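Local coordinates for protein endonuclease V (Bacillus subtilis, PDB 3GA2) that probably nicks double-stranded DNA at the second phosphodiester bond 3' to a deoxyinosine, using magnesium, in the repair of deaminated bases, at residues 41-46 with 108-113; 46-51 with 228-233; 54-59 with 80-85; 61-66 with 219-224; 74-79 with 100-105. The protein carries 1 engineered substitution. All blocks are in the same frame, centred on the assembly; numbering follows the deposited sequence.

Overall arrangement
Each contact has at least one segment on strands 41-52, 55-66 or 72-81, which are neighbours in the central sheet of this RNase H-like fold. Contact 1 pairs strand 41-52 with the loop that enters the parallel strand 113-116, and contact 3 pairs strands 55-66 and 72-81. Contacts 2 and 4 both pack helix 217-235 on the sheet, with centres about 14 Å apart. Contact 5 adds helix 96-105. Contacts 1 and 4 have centres about 9 Å apart and touch through backbone bonds between their strands. Asp-46, a predicted magnesium ligand like Asp-116, is shared by contacts 1 and 2. In contact 4, the side chain of Ala-222 is about 4 Å from that of Asp-46, between nearest atoms.

Contact 1. Residues 41-46 with 108-113; sequences TTAGVD and TEPDVF. Engineered in segment 41-46: Thr-42 (natural residue Gly).
Ala-43 sits at the tight end of this contact. Its CB lies over one face of the Phe-113 ring, 4.2 Å from the ring centroid, in a CH-pi contact. The same methyl meets Pro-110 CB at 3.6 Å. Val-45 CG2 touches CD1 at the edge of the Phe-113 ring, in the ring plane. Ala-43 N donates to Val-112 O at 2.8 Å, with an N-H...O angle of 167°. Here the parallel pairing of strands 41-52 and 113-116 begins, at the core of the RNase H-like sheet. Beside it, CG2 of Thr-42, an engineered residue, runs alongside Val-112 CG1 at 3.6 Å. The other end is looser and wetter. Thr-41 N donates to Asp-111 OD2 at 3.1 Å, on the anti side of the carboxylate and 28° out of its plane. Asn-40 N is also hydrogen-bonded to this oxygen. The return bonds from Asp-111 N to Thr-41 O and OG1 are weak. An alanine at Asp-111 would probably leave the backbone N-H groups of Thr-41 and Asn-40 without this shared acceptor. A water bridges Thr-41 OG1, at 2.7 Å, and Glu-109 O, to which it donates.

Contact 2. Residues 46-51 with 228-233; sequences DLAYWE and VLRTFY
Trp-50 and Arg-230 lie alongside each other and point opposite ways, the indole and guanidinium planes 88° apart. Against the indole it is the aliphatic part of the arginine that touches: Arg-230 CG comes within 3.4 Å of Trp-50 CE3, and Arg-230 CD lies 3.6 Å from Trp-50 CB. The arginine chain bends at chi3 (60°), which turns NE out of the extended zigzag of CB, CG and CD. Beyond the bend, Arg-230 NH1 donates to Tyr-49 O at 2.8 Å, and the oxygen lies close to the guanidinium plane. Ala-48 CB sits over one face of the guanidinium, offset toward its rim. The contact packs helix 217-235 against strand 41-52 of the RNase H-like sheet; the two segments run roughly parallel, their axes 25° apart. An alanine in place of Arg-230 would probably leave Tyr-49 O without this donor and open a gap beside the indole. Tyr-233 crosses the far end of the indole obliquely, with CB 4.0 Å from Trp-50 CZ2. Tyr-49 OH is hydrogen-bonded to Glu-95 OE2.

Contact 3. Residues 54-59 with 80-85; sequences GEPYGV and GRISVP
The Tyr-57 ring carries Arg-81 on one face. Arg-81 CA makes a CH-pi contact 4.0 Å from the ring centroid, and Arg-81 CB stands 3.8 Å above the plane, offset toward the rim. The guanidinium is turned 85° from the ring. Arg-81 CG is anti to the backbone N (chi1 -173°), which takes it to 3.3 Å from Pro-56 O. Arg-81 CD then reaches Glu-55 CB at 3.5 Å, while the charged ends of the two residues stay apart. The proline ring crosses Ile-82 at about a right angle, and Pro-56 CG is only 3.4 Å from Ile-82 CG2, a tight fit. Ile-82 N donates to Pro-56 O at 2.7 Å, and Gly-58 N to Gly-80 O at 3.2 Å. The return bond from Gly-80 N is weak. A CB on Gly-58 would lie tight against Ile-82 CD1, consistent with glycine here. Tyr-57/Arg-81 is a non-hydrogen-bonded pair and Gly-58/Gly-80 a hydrogen-bonded one, the alternation of an antiparallel beta hairpin, here strands 55-66 and 72-81.

Contact 4. Residues 61-66 with 219-224; sequences CIIVID and VRLADL
Ile-63 points at helix 217-235 and meets Leu-221 and Ala-222. From its CB the side chain divides. CG2 of Ile-63 turns to Leu-221 and lies 4.0 Å from its CB; the two side chains cross at about a right angle. CG1 is anti to the carbonyl carbon (chi1 -52°) and presses on the helix backbone. Ile-63 CG1 comes within 3.4 Å of Ala-222 CA, a tight carbon contact, and within 3.7 Å of Ala-222 CB. At the tip, CD1 packs on Lys-75 of strand 72-81. This is helix-on-sheet packing in the RNase H-like fold: helix 217-235 covers one face of strand 55-66, the two segments running roughly antiparallel at 144°. Their axes approach to 7.5 Å, consistent with the small alanine there. Ala-222 CB also faces Cys-61 O at 3.9 Å and touches Asp-46, a predicted magnesium ligand. No hydrogen bond joins the two segments. The next helix residue, Asp-223, is salt-bridged to Lys-145, and its OD1 lies near Asp-46 OD1, two like charges close together.

Contact 5. Residues 74-79 with 100-105; sequences EKVHSM and IEAAKK
Helix 96-105 packs here on strand 72-81, an outermost strand of the RNase H-like sheet, and Ser-78 meets Ala-102 where the two backbones come closest. The segments run roughly antiparallel at 147°, and their axes approach to 6.7 Å. Ser-78 CB lies 3.8 Å from Ala-102 CB. Ser-78 OG is anti to the backbone N (chi1 -170°) and comes to 3.1 Å from Glu-101 CB. Two residues back, Val-76 CG2 meets Ala-102 O at 3.6 Å. The other methyl, Val-76 CG1, is 4.0 Å from Lys-105 CB, and these two side chains pass one another with opposite headings. The Lys-105 chain is extended beyond CG and reaches the strand, where its NZ donates to His-77 O at 2.8 Å, nearly straight on to the carbonyl. Glu-74 is hydrogen-bonded to Thr-108 OG1 and to Glu-107 N. The small side chains of Ser-78 and Ala-102 are consistent with the close approach. The positive charge of the Lys-105 ammonium would probably polarise the His-77 carbonyl and strengthen that bond.

Contact 1. Residues 41-46 with 108-113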
# COMPACT_ATOMS: atom_id res chain seq x y z
N THR A 41 -17.02 -1.03 1.08
CA THR A 41 -15.98 -1.95 0.64
C THR A 41 -14.57 -1.45 0.94
O THR A 41 -14.35 -0.25 1.12
CB THR A 41 -16.08 -2.19 -0.88
OG1 THR A 41 -16.01 -0.93 -1.57
CG2 THR A 41 -17.37 -2.89 -1.24
N THR A 42 -13.63 -2.37 1.02
CA THR A 42 -12.23 -2.03 1.24
C THR A 42 -11.46 -2.94 0.29
O THR A 42 -11.84 -4.10 0.07
CB THR A 42 -11.78 -2.27 2.72
OG1 THR A 42 -11.62 -3.67 2.98
CG2 THR A 42 -12.79 -1.70 3.70
N ALA A 43 -10.40 -2.42 -0.32
CA ALA A 43 -9.61 -3.23 -1.24
C ALA A 43 -8.20 -3.40 -0.72
O ALA A 43 -7.71 -2.58 0.06
CB ALA A 43 -9.60 -2.57 -2.63
N GLY A 44 -7.55 -4.47 -1.16
CA GLY A 44 -6.18 -4.74 -0.76
C GLY A 44 -5.34 -4.82 -2.01
O GLY A 44 -5.76 -5.41 -3.00
N VAL A 45 -4.15 -4.23 -1.97
CA VAL A 45 -3.26 -4.22 -3.12
C VAL A 45 -1.89 -4.78 -2.78
O VAL A 45 -1.30 -4.45 -1.74
CB VAL A 45 -3.04 -2.78 -3.65
CG1 VAL A 45 -2.36 -2.81 -5.02
CG2 VAL A 45 -4.36 -2.03 -3.72
N ASP A 46 -1.39 -5.65 -3.64
CA ASP A 46 -0.06 -6.21 -3.42
C ASP A 46 0.57 -6.46 -4.78
O ASP A 46 -0.12 -6.47 -5.81
CB ASP A 46 -0.13 -7.49 -2.58
CG ASP A 46 1.13 -7.70 -1.76
OD1 ASP A 46 1.05 -8.35 -0.69
OD2 ASP A 46 2.20 -7.21 -2.18
N THR A 108 -16.11 -2.79 -9.30
CA THR A 108 -16.56 -2.14 -8.07
C THR A 108 -15.78 -0.84 -7.87
O THR A 108 -14.87 -0.53 -8.63
CB THR A 108 -16.33 -3.03 -6.84
OG1 THR A 108 -14.93 -3.25 -6.65
CG2 THR A 108 -17.04 -4.37 -7.02
N GLU A 109 -16.16 -0.09 -6.85
CA GLU A 109 -15.49 1.17 -6.55
C GLU A 109 -15.14 1.14 -5.07
O GLU A 109 -15.89 1.63 -4.23
CB GLU A 109 -16.43 2.36 -6.84
CG GLU A 109 -15.75 3.73 -6.78
CD GLU A 109 -16.71 4.88 -7.07
OE1 GLU A 109 -17.45 4.80 -8.08
OE2 GLU A 109 -16.71 5.87 -6.31
N PRO A 110 -13.99 0.55 -4.72
CA PRO A 110 -13.59 0.47 -3.31
C PRO A 110 -13.55 1.84 -2.65
O PRO A 110 -13.08 2.81 -3.25
CB PRO A 110 -12.21 -0.19 -3.37
CG PRO A 110 -12.31 -1.06 -4.61
CD PRO A 110 -13.01 -0.13 -5.58
N ASP A 111 -14.03 1.91 -1.41
CA ASP A 111 -14.03 3.16 -0.65
C ASP A 111 -12.65 3.48 -0.07
O ASP A 111 -12.34 4.63 0.22
CB ASP A 111 -15.02 3.11 0.52
CG ASP A 111 -16.46 2.93 0.06
OD1 ASP A 111 -16.94 3.73 -0.77
OD2 ASP A 111 -17.11 1.98 0.55
N VAL A 112 -11.83 2.44 0.11
CA VAL A 112 -10.48 2.60 0.65
C VAL A 112 -9.58 1.46 0.17
O VAL A 112 -10.03 0.32 0.04
CB VAL A 112 -10.48 2.60 2.20
CG1 VAL A 112 -11.05 1.30 2.72
CG2 VAL A 112 -9.05 2.78 2.72
N PHE A 113 -8.32 1.78 -0.11
CA PHE A 113 -7.36 0.79 -0.58
C PHE A 113 -6.21 0.62 0.41
O PHE A 113 -5.55 1.59 0.76
CB PHE A 113 -6.75 1.21 -1.92
CG PHE A 113 -7.69 1.13 -3.09
CD1 PHE A 113 -7.51 0.17 -4.09
CD2 PHE A 113 -8.72 2.06 -3.24
CE1 PHE A 113 -8.33 0.14 -5.21
CE2 PHE A 113 -9.54 2.03 -4.36
CZ PHE A 113 -9.34 1.07 -5.35
O HOH W 1 -17.93 0.58 -2.71

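Contact 2. Residues 46-51 with 228-233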
# COMPACT_ATOMS: atom_id res chain seq x y z
N ASP A 46 -1.39 -5.65 -3.64
CA ASP A 46 -0.06 -6.21 -3.42
C ASP A 46 0.57 -6.46 -4.78
O ASP A 46 -0.12 -6.47 -5.81
CB ASP A 46 -0.13 -7.49 -2.58
CG ASP A 46 1.13 -7.70 -1.76
OD1 ASP A 46 1.05 -8.35 -0.69
OD2 ASP A 46 2.20 -7.21 -2.18
N LEU A 47 1.88 -6.65 -4.78
CA LEU A 47 2.65 -6.87 -6.00
C LEU A 47 3.72 -7.92 -5.74
O LEU A 47 4.29 -7.97 -4.65
CB LEU A 47 3.33 -5.55 -6.40
CG LEU A 47 3.65 -5.21 -7.86
CD1 LEU A 47 3.85 -6.46 -8.68
CD2 LEU A 47 2.52 -4.38 -8.41
N ALA A 48 3.98 -8.77 -6.73
CA ALA A 48 5.00 -9.81 -6.62
C ALA A 48 5.88 -9.80 -7.86
O ALA A 48 5.40 -9.56 -8.97
CB ALA A 48 4.34 -11.17 -6.46
N TYR A 49 7.17 -10.06 -7.67
CA TYR A 49 8.13 -10.06 -8.78
C TYR A 49 8.94 -11.35 -8.83
O TYR A 49 9.04 -12.07 -7.84
CB TYR A 49 9.09 -8.88 -8.64
CG TYR A 49 8.41 -7.56 -8.36
CD1 TYR A 49 7.94 -7.25 -7.09
CD2 TYR A 49 8.21 -6.63 -9.38
CE1 TYR A 49 7.29 -6.05 -6.83
CE2 TYR A 49 7.56 -5.43 -9.14
CZ TYR A 49 7.10 -5.15 -7.86
OH TYR A 49 6.45 -3.96 -7.61
N TRP A 50 9.51 -11.62 -10.00
CA TRP A 50 10.32 -12.81 -10.20
C TRP A 50 11.15 -12.69 -11.48
O TRP A 50 10.76 -11.99 -12.41
CB TRP A 50 9.42 -14.04 -10.30
CG TRP A 50 8.68 -14.12 -11.60
CD1 TRP A 50 9.05 -14.83 -12.71
CD2 TRP A 50 7.47 -13.44 -11.94
NE1 TRP A 50 8.14 -14.63 -13.72
CE2 TRP A 50 7.16 -13.78 -13.27
CE3 TRP A 50 6.62 -12.57 -11.24
CZ2 TRP A 50 6.03 -13.28 -13.93
CZ3 TRP A 50 5.50 -12.07 -11.90
CH2 TRP A 50 5.22 -12.42 -13.23
N GLU A 51 12.29 -13.37 -11.51
CA GLU A 51 13.18 -13.36 -12.66
C GLU A 51 12.57 -14.20 -13.78
O GLU A 51 12.02 -15.27 -13.52
CB GLU A 51 14.55 -13.92 -12.28
CG GLU A 51 14.50 -15.31 -11.64
CD GLU A 51 15.88 -15.87 -11.34
OE1 GLU A 51 16.65 -16.10 -12.30
OE2 GLU A 51 16.19 -16.10 -10.15
N VAL A 228 0.39 -16.92 -5.74
CA VAL A 228 -0.14 -18.04 -6.50
C VAL A 228 -0.09 -17.74 -8.00
O VAL A 228 0.20 -18.62 -8.80
CB VAL A 228 -1.59 -18.38 -6.08
CG1 VAL A 228 -2.51 -17.21 -6.36
CG2 VAL A 228 -2.07 -19.62 -6.81
N LEU A 229 -0.37 -16.49 -8.38
CA LEU A 229 -0.32 -16.12 -9.79
C LEU A 229 1.12 -16.13 -10.29
O LEU A 229 1.39 -16.56 -11.41
CB LEU A 229 -0.92 -14.73 -10.02
CG LEU A 229 -2.44 -14.64 -10.15
CD1 LEU A 229 -2.84 -13.18 -10.14
CD2 LEU A 229 -2.90 -15.31 -11.44
N ARG A 230 2.04 -15.65 -9.46
CA ARG A 230 3.45 -15.64 -9.84
C ARG A 230 3.93 -17.07 -10.07
O ARG A 230 4.59 -17.35 -11.07
CB ARG A 230 4.31 -14.98 -8.76
CG ARG A 230 5.81 -15.08 -9.04
CD ARG A 230 6.63 -14.34 -7.99
NE ARG A 230 6.43 -14.85 -6.64
CZ ARG A 230 7.00 -14.33 -5.56
NH1 ARG A 230 7.82 -13.29 -5.68
NH2 ARG A 230 6.75 -14.85 -4.36
N THR A 231 3.58 -17.96 -9.15
CA THR A 231 3.98 -19.36 -9.24
C THR A 231 3.39 -19.97 -10.51
O THR A 231 4.02 -20.81 -11.15
CB THR A 231 3.48 -20.18 -8.03
OG1 THR A 231 3.93 -19.57 -6.81
CG2 THR A 231 4.01 -21.61 -8.09
N PHE A 232 2.18 -19.55 -10.86
CA PHE A 232 1.54 -20.06 -12.06
C PHE A 232 2.32 -19.66 -13.30
O PHE A 232 2.65 -20.50 -14.13
CB PHE A 232 0.10 -19.55 -12.14
CG PHE A 232 -0.61 -19.92 -13.41
CD1 PHE A 232 -0.64 -19.05 -14.50
CD2 PHE A 232 -1.26 -21.15 -13.53
CE1 PHE A 232 -1.30 -19.39 -15.67
CE2 PHE A 232 -1.92 -21.50 -14.70
CZ PHE A 232 -1.94 -20.62 -15.77
N TYR A 233 2.61 -18.37 -13.43
CA TYR A 233 3.35 -17.89 -14.58
C TYR A 233 4.74 -18.51 -14.67
O TYR A 233 5.20 -18.86 -15.75
CB TYR A 233 3.49 -16.37 -14.53
CG TYR A 233 2.18 -15.62 -14.63
CD1 TYR A 233 1.33 -15.80 -15.72
CD2 TYR A 233 1.81 -14.68 -13.66
CE1 TYR A 233 0.15 -15.07 -15.84
CE2 TYR A 233 0.64 -13.95 -13.77
CZ TYR A 233 -0.19 -14.15 -14.87
OH TYR A 233 -1.34 -13.39 -15.00

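Contact 3. Residues 54-59 with 80-85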
# COMPACT_ATOMS: atom_id res chain seq x y z
N GLY A 54 15.62 -13.41 -18.13
CA GLY A 54 16.56 -12.30 -18.05
C GLY A 54 15.91 -10.96 -17.79
O GLY A 54 16.61 -9.96 -17.57
N GLU A 55 14.59 -10.91 -17.82
CA GLU A 55 13.87 -9.66 -17.57
C GLU A 55 12.99 -9.78 -16.33
O GLU A 55 12.39 -10.82 -16.08
CB GLU A 55 13.02 -9.27 -18.78
CG GLU A 55 13.82 -9.00 -20.04
CD GLU A 55 14.28 -10.26 -20.72
OE1 GLU A 55 15.12 -10.17 -21.65
OE2 GLU A 55 13.80 -11.35 -20.34
N PRO A 56 12.89 -8.70 -15.55
CA PRO A 56 12.08 -8.67 -14.33
C PRO A 56 10.59 -8.45 -14.61
O PRO A 56 10.23 -7.55 -15.36
CB PRO A 56 12.70 -7.53 -13.54
CG PRO A 56 13.01 -6.55 -14.63
CD PRO A 56 13.62 -7.43 -15.71
N TYR A 57 9.74 -9.26 -13.99
CA TYR A 57 8.30 -9.14 -14.17
C TYR A 57 7.59 -8.85 -12.86
O TYR A 57 8.16 -8.98 -11.78
CB TYR A 57 7.71 -10.40 -14.79
CG TYR A 57 8.04 -10.61 -16.24
CD1 TYR A 57 9.31 -11.04 -16.64
CD2 TYR A 57 7.08 -10.39 -17.23
CE1 TYR A 57 9.61 -11.24 -17.99
CE2 TYR A 57 7.37 -10.59 -18.58
CZ TYR A 57 8.64 -11.02 -18.95
OH TYR A 57 8.93 -11.22 -20.27
N GLY A 58 6.31 -8.48 -12.96
CA GLY A 58 5.54 -8.19 -11.78
C GLY A 58 4.05 -8.40 -11.98
O GLY A 58 3.51 -8.17 -13.06
N VAL A 59 3.38 -8.86 -10.93
CA VAL A 59 1.95 -9.08 -10.98
C VAL A 59 1.28 -8.38 -9.81
O VAL A 59 1.61 -8.63 -8.65
CB VAL A 59 1.60 -10.58 -10.90
CG1 VAL A 59 0.09 -10.76 -10.96
CG2 VAL A 59 2.26 -11.32 -12.04
N GLY A 80 2.89 -7.86 -16.31
CA GLY A 80 3.73 -7.34 -17.37
C GLY A 80 5.18 -7.16 -16.94
O GLY A 80 5.48 -7.13 -15.74
N ARG A 81 6.09 -7.04 -17.90
CA ARG A 81 7.51 -6.87 -17.59
C ARG A 81 7.71 -5.54 -16.86
O ARG A 81 7.34 -4.48 -17.37
CB ARG A 81 8.35 -6.89 -18.87
CG ARG A 81 9.86 -6.89 -18.62
CD ARG A 81 10.64 -6.98 -19.92
NE ARG A 81 10.48 -5.78 -20.73
CZ ARG A 81 10.98 -4.59 -20.42
NH1 ARG A 81 11.68 -4.44 -19.30
NH2 ARG A 81 10.78 -3.55 -21.21
N ILE A 82 8.31 -5.61 -15.68
CA ILE A 82 8.56 -4.41 -14.89
C ILE A 82 9.77 -3.67 -15.47
O ILE A 82 10.73 -4.29 -15.93
CB ILE A 82 8.85 -4.77 -13.42
CG1 ILE A 82 8.27 -3.70 -12.50
CG2 ILE A 82 10.35 -4.90 -13.18
CD1 ILE A 82 6.76 -3.76 -12.40
N SER A 83 9.71 -2.34 -15.45
CA SER A 83 10.80 -1.53 -15.98
C SER A 83 12.05 -1.61 -15.10
O SER A 83 11.98 -1.46 -13.88
CB SER A 83 10.36 -0.07 -16.10
OG SER A 83 10.00 0.47 -14.84
N VAL A 84 13.20 -1.85 -15.73
CA VAL A 84 14.46 -1.95 -15.01
C VAL A 84 14.82 -0.60 -14.39
O VAL A 84 14.87 0.42 -15.08
CB VAL A 84 15.61 -2.40 -15.95
CG1 VAL A 84 15.65 -1.50 -17.18
CG2 VAL A 84 16.94 -2.35 -15.21
N PRO A 85 15.09 -0.57 -13.08
CA PRO A 85 15.45 0.67 -12.38
C PRO A 85 16.74 1.31 -12.87
O PRO A 85 17.83 0.83 -12.58
CB PRO A 85 15.53 0.22 -10.92
CG PRO A 85 16.04 -1.18 -11.04
CD PRO A 85 15.19 -1.73 -12.17

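Contact 4. Residues 61-66 with 219-224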
# COMPACT_ATOMS: atom_id res chain seq x y z
N CYS A 61 -2.18 -7.65 -7.73
CA CYS A 61 -3.51 -8.17 -7.47
C CYS A 61 -4.25 -7.21 -6.56
O CYS A 61 -3.69 -6.65 -5.61
CB CYS A 61 -3.45 -9.53 -6.77
SG CYS A 61 -2.89 -10.92 -7.76
N ILE A 62 -5.53 -7.02 -6.86
CA ILE A 62 -6.39 -6.17 -6.06
C ILE A 62 -7.53 -7.07 -5.62
O ILE A 62 -8.20 -7.69 -6.45
CB ILE A 62 -6.95 -4.98 -6.86
CG1 ILE A 62 -5.81 -4.02 -7.23
CG2 ILE A 62 -8.00 -4.24 -6.04
CD1 ILE A 62 -6.26 -2.82 -8.06
N ILE A 63 -7.73 -7.16 -4.31
CA ILE A 63 -8.79 -7.98 -3.75
C ILE A 63 -9.77 -7.02 -3.08
O ILE A 63 -9.37 -6.26 -2.21
CB ILE A 63 -8.26 -8.94 -2.67
CG1 ILE A 63 -7.07 -9.73 -3.22
CG2 ILE A 63 -9.38 -9.87 -2.23
CD1 ILE A 63 -7.41 -10.61 -4.41
N VAL A 64 -11.02 -7.06 -3.51
CA VAL A 64 -12.04 -6.19 -2.94
C VAL A 64 -12.94 -7.01 -2.03
O VAL A 64 -13.42 -8.07 -2.42
CB VAL A 64 -12.93 -5.56 -4.05
CG1 VAL A 64 -13.87 -4.53 -3.44
CG2 VAL A 64 -12.05 -4.91 -5.12
N ILE A 65 -13.14 -6.55 -0.80
CA ILE A 65 -14.02 -7.28 0.11
C ILE A 65 -15.17 -6.38 0.55
O ILE A 65 -15.10 -5.16 0.41
CB ILE A 65 -13.28 -7.79 1.37
CG1 ILE A 65 -12.77 -6.61 2.21
CG2 ILE A 65 -12.11 -8.70 0.97
CD1 ILE A 65 -12.45 -6.98 3.64
N ASP A 66 -16.23 -7.01 1.05
CA ASP A 66 -17.39 -6.28 1.55
C ASP A 66 -16.95 -5.82 2.93
O ASP A 66 -16.45 -6.63 3.72
CB ASP A 66 -18.59 -7.23 1.64
CG ASP A 66 -19.80 -6.58 2.30
OD1 ASP A 66 -19.80 -6.43 3.54
OD2 ASP A 66 -20.74 -6.22 1.57
N VAL A 219 -5.31 -7.20 2.55
CA VAL A 219 -3.90 -7.28 2.16
C VAL A 219 -3.37 -8.71 2.20
O VAL A 219 -2.59 -9.11 1.34
CB VAL A 219 -3.03 -6.38 3.07
CG1 VAL A 219 -1.59 -6.39 2.58
CG2 VAL A 219 -3.57 -4.95 3.05
N ARG A 220 -3.80 -9.48 3.20
CA ARG A 220 -3.35 -10.87 3.31
C ARG A 220 -3.82 -11.66 2.09
O ARG A 220 -3.09 -12.49 1.55
CB ARG A 220 -3.89 -11.51 4.58
CG ARG A 220 -3.48 -12.97 4.75
CD ARG A 220 -4.34 -13.67 5.79
NE ARG A 220 -3.82 -15.00 6.09
CZ ARG A 220 -4.42 -15.87 6.90
NH1 ARG A 220 -5.56 -15.56 7.49
NH2 ARG A 220 -3.86 -17.06 7.12
N LEU A 221 -5.05 -11.40 1.65
CA LEU A 221 -5.59 -12.09 0.49
C LEU A 221 -4.87 -11.68 -0.80
O LEU A 221 -4.55 -12.52 -1.63
CB LEU A 221 -7.10 -11.84 0.36
CG LEU A 221 -7.90 -12.54 1.47
CD1 LEU A 221 -9.39 -12.25 1.34
CD2 LEU A 221 -7.64 -14.04 1.39
N ALA A 222 -4.59 -10.39 -0.95
CA ALA A 222 -3.90 -9.93 -2.15
C ALA A 222 -2.51 -10.54 -2.21
O ALA A 222 -2.07 -10.99 -3.27
CB ALA A 222 -3.81 -8.40 -2.14
N ASP A 223 -1.81 -10.56 -1.08
CA ASP A 223 -0.47 -11.13 -1.01
C ASP A 223 -0.49 -12.59 -1.46
O ASP A 223 0.31 -13.00 -2.30
CB ASP A 223 0.06 -11.00 0.42
CG ASP A 223 1.52 -11.39 0.54
OD1 ASP A 223 2.29 -11.17 -0.42
OD2 ASP A 223 1.90 -11.91 1.61
N LEU A 224 -1.41 -13.37 -0.90
CA LEU A 224 -1.51 -14.78 -1.26
C LEU A 224 -1.86 -14.95 -2.73
O LEU A 224 -1.43 -15.91 -3.37
CB LEU A 224 -2.58 -15.47 -0.40
CG LEU A 224 -2.32 -15.61 1.10
CD1 LEU A 224 -3.56 -16.13 1.79
CD2 LEU A 224 -1.15 -16.56 1.33

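Contact 5. Residues 74-79 with 100-105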
# COMPACT_ATOMS: atom_id res chain seq x y z
N GLU A 74 -14.71 -9.18 -5.42
CA GLU A 74 -14.06 -9.00 -6.71
C GLU A 74 -12.55 -9.19 -6.63
O GLU A 74 -11.91 -8.84 -5.63
CB GLU A 74 -14.39 -7.61 -7.28
CG GLU A 74 -13.67 -7.29 -8.59
CD GLU A 74 -14.15 -6.00 -9.24
OE1 GLU A 74 -14.30 -4.98 -8.54
OE2 GLU A 74 -14.36 -6.00 -10.47
N LYS A 75 -11.98 -9.75 -7.69
CA LYS A 75 -10.54 -9.96 -7.76
C LYS A 75 -10.07 -9.65 -9.17
O LYS A 75 -10.68 -10.08 -10.15
CB LYS A 75 -10.17 -11.41 -7.40
CG LYS A 75 -10.50 -11.78 -5.96
CD LYS A 75 -9.74 -13.01 -5.50
CE LYS A 75 -10.13 -14.25 -6.27
NZ LYS A 75 -9.39 -15.45 -5.78
N VAL A 76 -9.00 -8.86 -9.27
CA VAL A 76 -8.44 -8.51 -10.57
C VAL A 76 -6.93 -8.52 -10.45
O VAL A 76 -6.39 -8.52 -9.34
CB VAL A 76 -8.86 -7.08 -11.03
CG1 VAL A 76 -10.35 -7.03 -11.27
CG2 VAL A 76 -8.44 -6.05 -9.98
N HIS A 77 -6.25 -8.53 -11.58
CA HIS A 77 -4.80 -8.51 -11.53
C HIS A 77 -4.25 -7.93 -12.82
O HIS A 77 -4.93 -7.88 -13.84
CB HIS A 77 -4.25 -9.92 -11.29
CG HIS A 77 -4.40 -10.84 -12.47
ND1 HIS A 77 -3.56 -10.79 -13.56
CD2 HIS A 77 -5.31 -11.79 -12.73
CE1 HIS A 77 -3.95 -11.69 -14.45
NE2 HIS A 77 -5.01 -12.31 -13.97
N SER A 78 -3.00 -7.49 -12.74
CA SER A 78 -2.32 -6.91 -13.87
C SER A 78 -0.97 -7.63 -13.92
O SER A 78 -0.41 -7.97 -12.87
CB SER A 78 -2.12 -5.41 -13.63
OG SER A 78 -1.65 -4.76 -14.80
N MSE A 79 -0.47 -7.87 -15.12
CA MSE A 79 0.81 -8.56 -15.27
C MSE A 79 1.58 -7.99 -16.46
O MSE A 79 0.99 -7.67 -17.49
CB MSE A 79 0.58 -10.06 -15.45
CG MSE A 79 1.83 -10.92 -15.42
SE MSE A 79 2.71 -11.12 -17.14
CE MSE A 79 1.62 -12.55 -17.84
N ILE A 100 -2.30 0.82 -11.59
CA ILE A 100 -3.33 1.56 -12.31
C ILE A 100 -4.07 0.63 -13.26
O ILE A 100 -5.29 0.67 -13.35
CB ILE A 100 -2.72 2.72 -13.11
CG1 ILE A 100 -1.87 3.59 -12.19
CG2 ILE A 100 -3.82 3.53 -13.76
CD1 ILE A 100 -2.60 4.07 -10.96
N GLU A 101 -3.32 -0.21 -13.97
CA GLU A 101 -3.91 -1.15 -14.91
C GLU A 101 -4.93 -2.05 -14.23
O GLU A 101 -6.03 -2.26 -14.75
CB GLU A 101 -2.82 -2.02 -15.55
CG GLU A 101 -2.50 -1.65 -16.98
CD GLU A 101 -3.74 -1.58 -17.84
OE1 GLU A 101 -4.51 -2.57 -17.85
OE2 GLU A 101 -3.95 -0.55 -18.51
N ALA A 102 -4.55 -2.59 -13.08
CA ALA A 102 -5.42 -3.47 -12.31
C ALA A 102 -6.65 -2.72 -11.83
O ALA A 102 -7.77 -3.18 -12.00
CB ALA A 102 -4.65 -4.05 -11.12
N ALA A 103 -6.43 -1.54 -11.26
CA ALA A 103 -7.53 -0.72 -10.76
C ALA A 103 -8.55 -0.42 -11.87
O ALA A 103 -9.75 -0.34 -11.62
CB ALA A 103 -6.99 0.59 -10.18
N LYS A 104 -8.05 -0.24 -13.09
CA LYS A 104 -8.92 0.05 -14.24
C LYS A 104 -9.82 -1.13 -14.59
O LYS A 104 -10.85 -0.97 -15.25
CB LYS A 104 -8.06 0.46 -15.44
CG LYS A 104 -7.31 1.77 -15.17
CD LYS A 104 -6.16 2.01 -16.13
CE LYS A 104 -6.62 2.56 -17.46
NZ LYS A 104 -5.44 2.85 -18.31
N LYS A 105 -9.44 -2.32 -14.14
CA LYS A 105 -10.23 -3.51 -14.42
C LYS A 105 -11.37 -3.69 -13.41
O LYS A 105 -12.29 -4.47 -13.65
CB LYS A 105 -9.33 -4.74 -14.42
CG LYS A 105 -8.24 -4.72 -15.48
CD LYS A 105 -7.38 -5.97 -15.39
CE LYS A 105 -6.37 -6.04 -16.52
NZ LYS A 105 -5.69 -7.37 -16.53